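Local coordinates for MutT/nudix family protein (Shewanella oneidensis, PDB 3GZ5) that probably acts as an ADP-ribose-dependent transcriptional regulator of NAD metabolism, joining a Nudix domain to a DNA-binding winged-helix domain, at residues D26-T31 against W53-G58; T31-Q36 against M113-C118; K38-Q43 against V128-L133; T80-P85 against Q119-S124. All blocks are in the same frame, centred on the assembly; numbering follows the deposited sequence.

Contact 1 (D26-T31 against W53-G58); sequences DAVLFT and WGLPGG
The Asp26 carboxylate meets Gly57 through one oxygen: OD2 lies 3.2 Å from CA of Gly57. Its other oxygen, OD1, is hydrogen-bonded to OG1 of Thr106 on strand 104-112. The Pro56 ring presents CD and CG to the Ala27 carbonyl, with CD 3.4 Å from Ala27 O. The Pro56 carbonyl O accepts a hydrogen bond from Ala27 N at 3.1 Å, and the donor lies nearly along the C=O axis. Asp26 and Gly57 form an antiparallel non-hydrogen-bonded pair. In this way strand 57-58, just after the Leu55-Pro56 turn, joins strand 22-33 of the Nudix sheet; in Nudix proteins this region leads into the Nudix helix, here probably helix 68-80. At Gly57 phi is 156°, and any side chain would be jammed against the carbonyl O of Pro56 and would strike Asp26 OD2. Leu55 points toward the strand and crosses Val28 obliquely. Its CD2 is 3.8 Å from Val28 CG2, and its CD1 is 4.0 Å from Asp26 CB. An alanine in place of Leu55 would probably open a gap beside Val28 CG2 and Asp26 CB, which both pack on the leucine methyls. Leu55 N is hydrogen-bonded to ND1 of His145, on helix 145-162.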
loop_
_atom_site.group_PDB
_atom_site.type_symbol
_atom_site.label_atom_id
_atom_site.label_comp_id
_atom_site.label_asym_id
_atom_site.label_seq_id
_atom_site.Cartn_x
_atom_site.Cartn_y
_atom_site.Cartn_z
ATOM N N ASP B 26 14.256 1.997 2.197
ATOM C CA ASP B 26 14.399 1.671 3.631
ATOM C C ASP B 26 13.467 0.521 3.985
ATOM O O ASP B 26 12.528 0.239 3.272
ATOM C CB ASP B 26 14.043 2.868 4.541
ATOM C CG ASP B 26 15.110 3.965 4.526
ATOM O OD1 ASP B 26 14.767 5.149 4.569
ATOM O OD2 ASP B 26 16.308 3.646 4.442
ATOM N N ALA B 27 13.721 -0.101 5.123
ATOM C CA ALA B 27 12.932 -1.214 5.623
ATOM C C ALA B 27 12.806 -1.113 7.130
ATOM O O ALA B 27 13.810 -0.922 7.839
ATOM C CB ALA B 27 13.584 -2.516 5.266
ATOM N N VAL B 28 11.558 -1.210 7.593
ATOM C CA VAL B 28 11.233 -1.515 8.981
ATOM C C VAL B 28 11.091 -3.039 9.109
ATOM O O VAL B 28 10.089 -3.632 8.692
ATOM C CB VAL B 28 9.968 -0.783 9.456
ATOM C CG1 VAL B 28 9.817 -0.927 10.949
ATOM C CG2 VAL B 28 10.030 0.720 9.088
ATOM N N LEU B 29 12.133 -3.671 9.638
ATOM C CA LEU B 29 12.150 -5.093 9.848
ATOM C C LEU B 29 11.823 -5.362 11.310
ATOM O O LEU B 29 12.554 -4.906 12.202
ATOM C CB LEU B 29 13.526 -5.638 9.502
ATOM C CG LEU B 29 13.925 -7.059 9.922
ATOM C CD1 LEU B 29 13.143 -8.124 9.166
ATOM C CD2 LEU B 29 15.442 -7.247 9.707
ATOM N N PHE B 30 10.727 -6.091 11.542
ATOM C CA PHE B 30 10.281 -6.490 12.881
ATOM C C PHE B 30 10.556 -7.948 13.119
ATOM O O PHE B 30 10.505 -8.779 12.211
ATOM C CB PHE B 30 8.761 -6.331 13.052
ATOM C CG PHE B 30 8.272 -4.943 12.969
ATOM C CD1 PHE B 30 8.263 -4.132 14.083
ATOM C CD2 PHE B 30 7.766 -4.454 11.792
ATOM C CE1 PHE B 30 7.777 -2.828 14.019
ATOM C CE2 PHE B 30 7.291 -3.154 11.716
ATOM C CZ PHE B 30 7.298 -2.342 12.843
ATOM N N THR B 31 10.809 -8.260 14.379
ATOM C CA THR B 31 10.739 -9.636 14.848
ATOM C C THR B 31 9.949 -9.660 16.160
ATOM O O THR B 31 9.484 -8.626 16.661
ATOM C CB THR B 31 12.142 -10.256 14.998
ATOM O OG1 THR B 31 12.019 -11.663 15.199
ATOM C CG2 THR B 31 12.913 -9.639 16.172
ATOM N N TRP B 53 20.420 6.626 15.466
ATOM C CA TRP B 53 19.908 5.357 14.943
ATOM C C TRP B 53 18.825 5.592 13.912
ATOM O O TRP B 53 18.102 6.582 13.962
ATOM C CB TRP B 53 19.419 4.425 16.057
ATOM C CG TRP B 53 20.536 3.981 16.936
ATOM C CD1 TRP B 53 21.071 4.683 17.978
ATOM C CD2 TRP B 53 21.286 2.763 16.842
ATOM N NE1 TRP B 53 22.106 3.981 18.540
ATOM C CE2 TRP B 53 22.258 2.793 17.874
ATOM C CE3 TRP B 53 21.228 1.645 16.000
ATOM C CZ2 TRP B 53 23.165 1.753 18.085
ATOM C CZ3 TRP B 53 22.127 0.598 16.212
ATOM C CH2 TRP B 53 23.089 0.666 17.248
ATOM N N GLY B 54 18.739 4.679 12.958
ATOM C CA GLY B 54 17.739 4.777 11.904
ATOM C C GLY B 54 17.580 3.453 11.199
ATOM O O GLY B 54 18.305 2.496 11.461
ATOM N N LEU B 55 16.624 3.424 10.280
ATOM C CA LEU B 55 16.305 2.229 9.502
ATOM C C LEU B 55 17.480 1.768 8.652
ATOM O O LEU B 55 18.250 2.604 8.135
ATOM C CB LEU B 55 15.099 2.511 8.599
ATOM C CG LEU B 55 13.834 3.025 9.286
ATOM C CD1 LEU B 55 12.724 3.354 8.280
ATOM C CD2 LEU B 55 13.372 2.014 10.313
ATOM N N PRO B 56 17.617 0.440 8.474
ATOM C CA PRO B 56 18.505 -0.041 7.418
ATOM C C PRO B 56 17.923 0.403 6.069
ATOM O O PRO B 56 16.688 0.487 5.921
ATOM C CB PRO B 56 18.461 -1.562 7.569
ATOM C CG PRO B 56 17.242 -1.838 8.375
ATOM C CD PRO B 56 16.958 -0.655 9.208
ATOM N N GLY B 57 18.802 0.729 5.126
ATOM C CA GLY B 57 18.382 1.261 3.848
ATOM C C GLY B 57 19.469 2.080 3.183
ATOM O O GLY B 57 20.565 2.210 3.723
ATOM N N GLY B 58 19.166 2.626 2.011
ATOM C CA GLY B 58 20.120 3.434 1.263
ATOM C C GLY B 58 19.912 3.359 -0.239
ATOM O O GLY B 58 18.804 3.097 -0.714
#

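Contact 2 (T31-Q36 against M113-C118); sequences TYHDQQ and MSYQAC
His33 and Tyr115 stack face to face. Their ring centroids are 3.5 Å apart and their planes differ by 7°. Tyr115 CE2 sits over the centre of the imidazole, and His33 ND1 sits over the centre of the phenol ring. On its opposite face the imidazole carries Asp34 CB, nearer the rim. His33 CB adds a CH-pi contact over the Tyr115 face. Thr31 CG2 lies in the plane of the Tyr115 ring, at its edge. Trp130 also meets this tyrosine, with the planes at about 40°.

The direct polar contact is made by Thr31. Its OG1 is anti to the backbone N (chi1 -169°) and donates to Met113 O at 2.7 Å. Ala169 O is a weak further partner of the same hydroxyl. A water joins the two segments: it donates to Tyr32 O at 2.8 Å and accepts from Tyr115 N at 2.9 Å.

Each segment also has bonds of its own. His33 and Gln36 pair through two backbone hydrogen bonds, N to O each way, which close a tight beta hairpin with a cis peptide between Asp34 and Gln35. Ser114 OG accepts a weak capping bond from Ala117 N, just before the short helix that follows.

Thr31 therefore ties strand 22-33, near its end, to the chain leaving strand 104-112, while the His33-Tyr115 stack joins the hairpin to the same stretch of chain. A stack this flat is likely to limit rotation of the imidazole, and it would probably tolerate a protonated His33, since the partner ring is electron-rich.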
loop_
_atom_site.group_PDB
_atom_site.type_symbol
_atom_site.label_atom_id
_atom_site.label_comp_id
_atom_site.label_asym_id
_atom_site.label_seq_id
_atom_site.Cartn_x
_atom_site.Cartn_y
_atom_site.Cartn_z
ATOM N N THR B 31 10.809 -8.260 14.379
ATOM C CA THR B 31 10.739 -9.636 14.848
ATOM C C THR B 31 9.949 -9.660 16.160
ATOM O O THR B 31 9.484 -8.626 16.661
ATOM C CB THR B 31 12.142 -10.256 14.998
ATOM O OG1 THR B 31 12.019 -11.663 15.199
ATOM C CG2 THR B 31 12.913 -9.639 16.172
ATOM N N TYR B 32 9.794 -10.844 16.716
ATOM C CA TYR B 32 9.156 -10.980 17.994
ATOM C C TYR B 32 10.066 -11.777 18.922
ATOM O O TYR B 32 10.436 -12.908 18.626
ATOM C CB TYR B 32 7.799 -11.649 17.819
ATOM C CG TYR B 32 7.099 -11.908 19.117
ATOM C CD1 TYR B 32 6.382 -10.897 19.763
ATOM C CD2 TYR B 32 7.146 -13.175 19.695
ATOM C CE1 TYR B 32 5.737 -11.149 20.952
ATOM C CE2 TYR B 32 6.514 -13.436 20.878
ATOM C CZ TYR B 32 5.815 -12.429 21.504
ATOM O OH TYR B 32 5.199 -12.726 22.684
ATOM N N HIS B 33 10.447 -11.169 20.035
ATOM C CA HIS B 33 11.316 -11.846 20.981
ATOM C C HIS B 33 11.118 -11.314 22.395
ATOM O O HIS B 33 11.032 -10.096 22.610
ATOM C CB HIS B 33 12.783 -11.691 20.562
ATOM C CG HIS B 33 13.726 -12.585 21.309
ATOM N ND1 HIS B 33 14.721 -12.098 22.135
ATOM C CD2 HIS B 33 13.838 -13.934 21.339
ATOM C CE1 HIS B 33 15.396 -13.108 22.649
ATOM N NE2 HIS B 33 14.884 -14.233 22.178
ATOM N N ASP B 34 10.996 -12.247 23.341
ATOM C CA ASP B 34 11.259 -11.985 24.746
ATOM C C ASP B 34 10.586 -10.750 25.375
ATOM O O ASP B 34 11.299 -9.845 25.780
ATOM C CB ASP B 34 12.787 -11.856 24.918
ATOM C CG ASP B 34 13.261 -12.087 26.357
ATOM O OD1 ASP B 34 13.983 -13.096 26.587
ATOM O OD2 ASP B 34 12.936 -11.253 27.248
ATOM N N GLN B 35 9.258 -10.631 25.415
ATOM C CA GLN B 35 8.313 -11.208 24.469
ATOM C C GLN B 35 7.549 -9.991 23.951
ATOM O O GLN B 35 6.367 -9.773 24.250
ATOM C CB GLN B 35 7.383 -12.271 25.085
ATOM C CG GLN B 35 6.865 -11.991 26.491
ATOM C CD GLN B 35 7.852 -12.412 27.566
ATOM O OE1 GLN B 35 8.921 -12.957 27.263
ATOM N NE2 GLN B 35 7.500 -12.163 28.835
ATOM N N GLN B 36 8.276 -9.193 23.175
ATOM C CA GLN B 36 7.794 -7.941 22.624
ATOM C C GLN B 36 8.195 -7.854 21.146
ATOM O O GLN B 36 8.986 -8.659 20.653
ATOM C CB GLN B 36 8.417 -6.778 23.406
ATOM C CG GLN B 36 9.943 -6.833 23.466
ATOM C CD GLN B 36 10.555 -5.947 24.546
ATOM O OE1 GLN B 36 11.762 -6.019 24.804
ATOM N NE2 GLN B 36 9.734 -5.112 25.183
ATOM N N MET B 113 10.963 -11.261 10.168
ATOM C CA MET B 113 11.790 -12.460 10.241
ATOM C C MET B 113 11.849 -12.959 11.672
ATOM O O MET B 113 11.474 -12.244 12.589
ATOM C CB MET B 113 13.201 -12.198 9.724
ATOM C CG MET B 113 14.126 -11.331 10.608
ATOM S SD MET B 113 15.812 -11.428 9.915
ATOM C CE MET B 113 16.586 -10.113 10.762
ATOM N N SER B 114 12.340 -14.177 11.870
ATOM C CA SER B 114 12.528 -14.651 13.237
ATOM C C SER B 114 13.826 -14.108 13.833
ATOM O O SER B 114 14.844 -13.946 13.149
ATOM C CB SER B 114 12.505 -16.173 13.311
ATOM O OG SER B 114 13.812 -16.674 13.133
ATOM N N TYR B 115 13.771 -13.847 15.126
ATOM C CA TYR B 115 14.895 -13.314 15.887
ATOM C C TYR B 115 16.196 -14.134 15.822
ATOM O O TYR B 115 17.255 -13.553 15.615
ATOM C CB TYR B 115 14.441 -13.087 17.333
ATOM C CG TYR B 115 15.503 -12.583 18.270
ATOM C CD1 TYR B 115 15.756 -11.219 18.397
ATOM C CD2 TYR B 115 16.236 -13.471 19.066
ATOM C CE1 TYR B 115 16.717 -10.752 19.277
ATOM C CE2 TYR B 115 17.205 -13.009 19.947
ATOM C CZ TYR B 115 17.438 -11.657 20.049
ATOM O OH TYR B 115 18.384 -11.202 20.934
ATOM N N GLN B 116 16.127 -15.460 15.981
ATOM C CA GLN B 116 17.354 -16.292 16.041
ATOM C C GLN B 116 17.946 -16.654 14.670
ATOM O O GLN B 116 19.090 -17.111 14.585
ATOM C CB GLN B 116 17.162 -17.558 16.889
ATOM C CG GLN B 116 17.543 -17.413 18.397
ATOM C CD GLN B 116 19.030 -17.064 18.645
ATOM O OE1 GLN B 116 19.939 -17.554 17.948
ATOM N NE2 GLN B 116 19.275 -16.211 19.654
ATOM N N ALA B 117 17.176 -16.438 13.605
ATOM C CA ALA B 117 17.685 -16.594 12.241
ATOM C C ALA B 117 18.881 -15.676 11.973
ATOM O O ALA B 117 19.739 -15.995 11.145
ATOM C CB ALA B 117 16.582 -16.335 11.229
ATOM N N CYS B 118 18.957 -14.558 12.696
ATOM C CA CYS B 118 20.004 -13.568 12.458
ATOM C C CYS B 118 20.687 -12.967 13.695
ATOM O O CYS B 118 21.704 -12.285 13.541
ATOM C CB CYS B 118 19.435 -12.423 11.641
ATOM S SG CYS B 118 18.689 -11.195 12.677
HETATM O O HOH W 1 11.311 -14.527 16.453
#

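Contact 3 (K38-Q43 against V128-L133); sequences KVLLVQ and VKWWPL. With NA (sodium ion), chain D.
Leu40 and Trp130 pair across an antiparallel ladder in the mixed sheet of the Nudix domain, with both side chains on one face. Strand 128-132 runs beside strand 36-43, with two backbone hydrogen bonds in each of the pairs Val39-Trp131 and Leu41-Lys129. Lys38, Val128 and Pro132 share the face of Leu40 and Trp130. Leu40 CD1 stands 3.9 Å above the Trp130 ring plane, over the centre. Leu40 CB makes a CH-pi contact with the six-membered ring, 4.0 Å from its centroid. The same CD1 touches Val128 CG1 at 3.8 Å. An alanine in place of Trp130 would probably leave Leu40 without the ring it packs on, and the Tyr115 ring without this aromatic neighbour.

Val39, Leu41, Lys129 and Trp131 lie on the opposite face. Here the Leu41 and Trp131 side chains cross at about a right angle, and Leu41 CB is 3.5 Å from Trp131 CD1. Lys129 CD lies over one face of the Trp131 ring, toward its rim. Trp53 meets Trp131 in an edge-to-face pair. Lys38 sends its amine back to the hairpin, where NZ is hydrogen-bonded to His33 O. At the Val128 end of the ladder, Val128 O lies 2.3 Å from a sodium ion, which the carbonyls of Ile122 and Val125 also bind.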
loop_
_atom_site.group_PDB
_atom_site.type_symbol
_atom_site.label_atom_id
_atom_site.label_comp_id
_atom_site.label_asym_id
_atom_site.label_seq_id
_atom_site.Cartn_x
_atom_site.Cartn_y
_atom_site.Cartn_z
ATOM N N LYS B 38 10.380 -6.288 18.401
ATOM C CA LYS B 38 11.658 -5.611 18.242
ATOM C C LYS B 38 11.829 -5.142 16.781
ATOM O O LYS B 38 11.365 -5.807 15.847
ATOM C CB LYS B 38 12.792 -6.535 18.679
ATOM C CG LYS B 38 12.888 -6.737 20.223
ATOM C CD LYS B 38 13.725 -7.974 20.569
ATOM C CE LYS B 38 14.195 -8.000 22.045
ATOM N NZ LYS B 38 13.113 -7.733 23.040
ATOM N N VAL B 39 12.467 -3.985 16.603
ATOM C CA VAL B 39 12.720 -3.393 15.276
ATOM C C VAL B 39 14.239 -3.300 15.059
ATOM O O VAL B 39 14.983 -2.922 15.983
ATOM C CB VAL B 39 11.936 -2.044 15.085
ATOM C CG1 VAL B 39 12.243 -1.068 16.200
ATOM C CG2 VAL B 39 12.198 -1.397 13.726
ATOM N N LEU B 40 14.705 -3.730 13.887
ATOM C CA LEU B 40 16.135 -3.688 13.571
ATOM C C LEU B 40 16.582 -2.277 13.211
ATOM O O LEU B 40 16.014 -1.660 12.316
ATOM C CB LEU B 40 16.505 -4.628 12.421
ATOM C CG LEU B 40 18.029 -4.757 12.246
ATOM C CD1 LEU B 40 18.623 -5.678 13.318
ATOM C CD2 LEU B 40 18.396 -5.270 10.875
ATOM N N LEU B 41 17.588 -1.768 13.924
ATOM C CA LEU B 41 18.105 -0.417 13.685
ATOM C C LEU B 41 19.607 -0.404 13.435
ATOM O O LEU B 41 20.331 -1.338 13.801
ATOM C CB LEU B 41 17.721 0.547 14.803
ATOM C CG LEU B 41 16.243 0.893 14.997
ATOM C CD1 LEU B 41 16.150 2.000 16.024
ATOM C CD2 LEU B 41 15.509 1.307 13.716
ATOM N N VAL B 42 20.043 0.651 12.748
ATOM C CA VAL B 42 21.404 0.789 12.241
ATOM C C VAL B 42 21.860 2.173 12.645
ATOM O O VAL B 42 21.122 3.155 12.485
ATOM C CB VAL B 42 21.464 0.635 10.682
ATOM C CG1 VAL B 42 22.885 0.870 10.134
ATOM C CG2 VAL B 42 20.953 -0.729 10.257
ATOM N N GLN B 43 23.059 2.248 13.216
ATOM C CA GLN B 43 23.583 3.531 13.650
ATOM C C GLN B 43 24.263 4.234 12.478
ATOM O O GLN B 43 25.069 3.621 11.768
ATOM C CB GLN B 43 24.554 3.367 14.817
ATOM C CG GLN B 43 24.513 4.552 15.737
ATOM C CD GLN B 43 25.631 4.576 16.767
ATOM O OE1 GLN B 43 26.537 3.722 16.775
ATOM N NE2 GLN B 43 25.581 5.574 17.635
ATOM N N VAL B 128 24.615 -2.347 14.464
ATOM C CA VAL B 128 23.339 -3.020 14.142
ATOM C C VAL B 128 22.766 -3.739 15.375
ATOM O O VAL B 128 23.409 -4.635 15.941
ATOM C CB VAL B 128 23.488 -4.053 12.974
ATOM C CG1 VAL B 128 22.122 -4.552 12.525
ATOM C CG2 VAL B 128 24.246 -3.449 11.794
ATOM N N LYS B 129 21.548 -3.369 15.764
ATOM C CA LYS B 129 20.935 -3.898 16.983
ATOM C C LYS B 129 19.409 -4.023 16.890
ATOM O O LYS B 129 18.738 -3.135 16.358
ATOM C CB LYS B 129 21.327 -3.008 18.179
ATOM C CG LYS B 129 20.840 -3.480 19.551
ATOM C CD LYS B 129 21.412 -2.595 20.667
ATOM C CE LYS B 129 20.809 -2.907 22.048
ATOM N NZ LYS B 129 21.353 -4.169 22.668
ATOM N N TRP B 130 18.874 -5.128 17.414
ATOM C CA TRP B 130 17.433 -5.270 17.648
ATOM C C TRP B 130 17.026 -4.428 18.849
ATOM O O TRP B 130 17.526 -4.640 19.959
ATOM C CB TRP B 130 17.069 -6.715 17.949
ATOM C CG TRP B 130 17.040 -7.652 16.781
ATOM C CD1 TRP B 130 17.870 -8.704 16.568
ATOM C CD2 TRP B 130 16.112 -7.640 15.681
ATOM N NE1 TRP B 130 17.531 -9.349 15.403
ATOM C CE2 TRP B 130 16.457 -8.712 14.837
ATOM C CE3 TRP B 130 15.027 -6.823 15.329
ATOM C CZ2 TRP B 130 15.748 -9.003 13.662
ATOM C CZ3 TRP B 130 14.333 -7.105 14.164
ATOM C CH2 TRP B 130 14.699 -8.187 13.343
ATOM N N TRP B 131 16.105 -3.491 18.632
ATOM C CA TRP B 131 15.617 -2.615 19.687
ATOM C C TRP B 131 14.155 -2.879 20.033
ATOM O O TRP B 131 13.335 -3.000 19.135
ATOM C CB TRP B 131 15.749 -1.159 19.263
ATOM C CG TRP B 131 17.153 -0.660 19.213
ATOM C CD1 TRP B 131 17.992 -0.656 18.131
ATOM C CD2 TRP B 131 17.883 -0.074 20.292
ATOM N NE1 TRP B 131 19.203 -0.110 18.474
ATOM C CE2 TRP B 131 19.164 0.261 19.794
ATOM C CE3 TRP B 131 17.578 0.202 21.640
ATOM C CZ2 TRP B 131 20.148 0.857 20.599
ATOM C CZ3 TRP B 131 18.550 0.797 22.435
ATOM C CH2 TRP B 131 19.819 1.110 21.913
ATOM N N PRO B 132 13.820 -2.948 21.344
ATOM C CA PRO B 132 12.411 -2.978 21.745
ATOM C C PRO B 132 11.642 -1.800 21.151
ATOM O O PRO B 132 12.086 -0.647 21.231
ATOM C CB PRO B 132 12.481 -2.868 23.274
ATOM C CG PRO B 132 13.778 -3.483 23.622
ATOM C CD PRO B 132 14.709 -3.022 22.518
ATOM N N LEU B 133 10.511 -2.090 20.529
ATOM C CA LEU B 133 9.737 -1.044 19.885
ATOM C C LEU B 133 9.454 0.116 20.844
ATOM O O LEU B 133 9.591 1.279 20.463
ATOM C CB LEU B 133 8.443 -1.601 19.303
ATOM C CG LEU B 133 7.486 -0.608 18.648
ATOM C CD1 LEU B 133 8.133 0.110 17.451
ATOM C CD2 LEU B 133 6.256 -1.357 18.232
HETATM NA NA NA D . 24.656 -6.078 17.197
#

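Contact 4 (T80-P85 against Q119-S124); sequences TAVVPP and QIQIAS. With NA (sodium ion), chain D.
Thr80 and Ile122 come nearest in the backbone, with CA atoms 6.4 Å apart, and no regular strand or helix pairing links the two segments. Helix 68-80 ends here: Ala81 leaves it with a positive phi of 67°. Thr80 OG1 accepts from Val82 N at 3.2 Å, which makes an ST turn. The same hydroxyl is hydrogen-bonded to Leu76 O, one turn back in the helix.

The contact is small. Gln121 points toward the turn. Its CB lies 3.7 Å from Thr80 O and 4.1 Å from Ala81 CB. The Gln121 and Val82 side chains cross at about a right angle. Ile122 CD1 approaches Thr80 CG2 at 4.5 Å, a loose contact. The Thr80 and Ile122 side chains also both touch Leu40 of strand 36-43. Cys118, just before the second segment, packs on Thr80 and Val82.

The Ile122 carbonyl binds the metal. Its O is 2.2 Å from the sodium ion, and the carbonyls of Val125 and Val128 complete the protein part of this backbone-carbonyl site.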
loop_
_atom_site.group_PDB
_atom_site.type_symbol
_atom_site.label_atom_id
_atom_site.label_comp_id
_atom_site.label_asym_id
_atom_site.label_seq_id
_atom_site.Cartn_x
_atom_site.Cartn_y
_atom_site.Cartn_z
ATOM N N THR B 80 22.090 -8.368 8.239
ATOM C CA THR B 80 21.594 -9.541 8.971
ATOM C C THR B 80 22.195 -10.849 8.483
ATOM O O THR B 80 22.117 -11.871 9.190
ATOM C CB THR B 80 20.063 -9.697 8.842
ATOM O OG1 THR B 80 19.725 -9.807 7.458
ATOM C CG2 THR B 80 19.332 -8.512 9.429
ATOM N N ALA B 81 22.752 -10.832 7.270
ATOM C CA ALA B 81 23.218 -12.053 6.609
ATOM C C ALA B 81 22.100 -13.039 6.207
ATOM O O ALA B 81 22.364 -14.197 5.921
ATOM C CB ALA B 81 24.257 -12.746 7.472
ATOM N N VAL B 82 20.856 -12.577 6.198
ATOM C CA VAL B 82 19.695 -13.406 5.845
ATOM C C VAL B 82 18.734 -12.585 5.003
ATOM O O VAL B 82 18.499 -11.405 5.295
ATOM C CB VAL B 82 18.828 -13.812 7.095
ATOM C CG1 VAL B 82 17.976 -15.065 6.799
ATOM C CG2 VAL B 82 19.644 -14.024 8.332
ATOM N N VAL B 83 18.142 -13.221 3.998
ATOM C CA VAL B 83 16.998 -12.662 3.323
ATOM C C VAL B 83 15.744 -12.973 4.193
ATOM O O VAL B 83 15.469 -14.130 4.490
ATOM C CB VAL B 83 16.884 -13.232 1.878
ATOM C CG1 VAL B 83 15.636 -12.697 1.168
ATOM C CG2 VAL B 83 18.173 -12.909 1.068
ATOM N N PRO B 84 15.000 -11.944 4.624
ATOM C CA PRO B 84 13.809 -12.211 5.475
ATOM C C PRO B 84 12.738 -12.989 4.706
ATOM O O PRO B 84 12.645 -12.829 3.492
ATOM C CB PRO B 84 13.276 -10.818 5.820
ATOM C CG PRO B 84 14.316 -9.852 5.370
ATOM C CD PRO B 84 15.162 -10.516 4.319
ATOM N N PRO B 85 11.949 -13.847 5.394
ATOM C CA PRO B 85 10.943 -14.593 4.630
ATOM C C PRO B 85 9.733 -13.748 4.211
ATOM O O PRO B 85 8.985 -14.163 3.332
ATOM C CB PRO B 85 10.528 -15.715 5.596
ATOM C CG PRO B 85 10.728 -15.126 6.971
ATOM C CD PRO B 85 11.939 -14.205 6.828
ATOM N N GLN B 119 20.124 -13.171 14.896
ATOM C CA GLN B 119 20.809 -12.801 16.154
ATOM C C GLN B 119 22.131 -13.563 16.307
ATOM O O GLN B 119 23.072 -13.072 16.943
ATOM C CB GLN B 119 19.916 -13.031 17.379
ATOM C CG GLN B 119 20.573 -12.701 18.742
ATOM C CD GLN B 119 20.924 -11.207 18.939
ATOM O OE1 GLN B 119 21.890 -10.876 19.634
ATOM N NE2 GLN B 119 20.135 -10.315 18.341
ATOM N N ILE B 120 22.180 -14.761 15.719
ATOM C CA ILE B 120 23.428 -15.525 15.538
ATOM C C ILE B 120 24.519 -14.807 14.697
ATOM O O ILE B 120 25.699 -15.155 14.793
ATOM C CB ILE B 120 23.149 -16.935 14.917
ATOM C CG1 ILE B 120 22.248 -16.828 13.672
ATOM C CG2 ILE B 120 22.568 -17.898 15.979
ATOM C CD1 ILE B 120 22.297 -18.038 12.730
ATOM N N GLN B 121 24.123 -13.822 13.883
ATOM C CA GLN B 121 25.036 -13.139 12.937
ATOM C C GLN B 121 25.115 -11.630 13.173
ATOM O O GLN B 121 25.556 -10.890 12.278
ATOM C CB GLN B 121 24.591 -13.395 11.479
ATOM C CG GLN B 121 24.590 -14.862 11.035
ATOM C CD GLN B 121 23.293 -15.269 10.328
ATOM O OE1 GLN B 121 22.347 -14.490 10.258
ATOM N NE2 GLN B 121 23.247 -16.494 9.811
ATOM N N ILE B 122 24.713 -11.193 14.373
ATOM C CA ILE B 122 24.394 -9.783 14.674
ATOM C C ILE B 122 24.813 -9.388 16.100
ATOM O O ILE B 122 24.765 -8.206 16.487
ATOM C CB ILE B 122 22.863 -9.515 14.498
ATOM C CG1 ILE B 122 22.589 -8.168 13.842
ATOM C CG2 ILE B 122 22.110 -9.602 15.825
ATOM C CD1 ILE B 122 21.142 -8.002 13.481
ATOM N N ALA B 123 25.191 -10.390 16.888
ATOM C CA ALA B 123 25.804 -10.150 18.190
ATOM C C ALA B 123 27.130 -9.424 17.955
ATOM O O ALA B 123 27.406 -8.381 18.559
ATOM C CB ALA B 123 26.043 -11.483 18.915
ATOM N N SER B 124 27.905 -9.988 17.025
ATOM C CA SER B 124 29.265 -9.577 16.686
ATOM C C SER B 124 29.410 -8.238 15.930
ATOM O O SER B 124 30.463 -7.984 15.318
ATOM C CB SER B 124 29.907 -10.700 15.855
ATOM O OG SER B 124 29.025 -11.167 14.832
HETATM NA NA NA D . 24.656 -6.078 17.197
#

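All four contacts lie within the Nudix domain. Contacts 1, 2 and 3 reach the same mixed sheet. Contact 1 and contact 3 are closest, with centres about 8 Å apart; strand 36-43 pairs with both strand 22-33 and strand 53-54. Contacts 1 and 2 share Thr31, and their centres are about 15 Å apart. In sequence these three contacts cross one another, so the sheet is assembled from interleaved parts of the chain. Contact 4 is nested inside the loop closed by contact 3, with centres about 12 Å apart, and both bind the sodium ion. It joins the end of helix 68-80 to the loop before strand 128-132. Leu40, Met113 and Thr80 are among the residues that pack between contacts 2, 3 and 4.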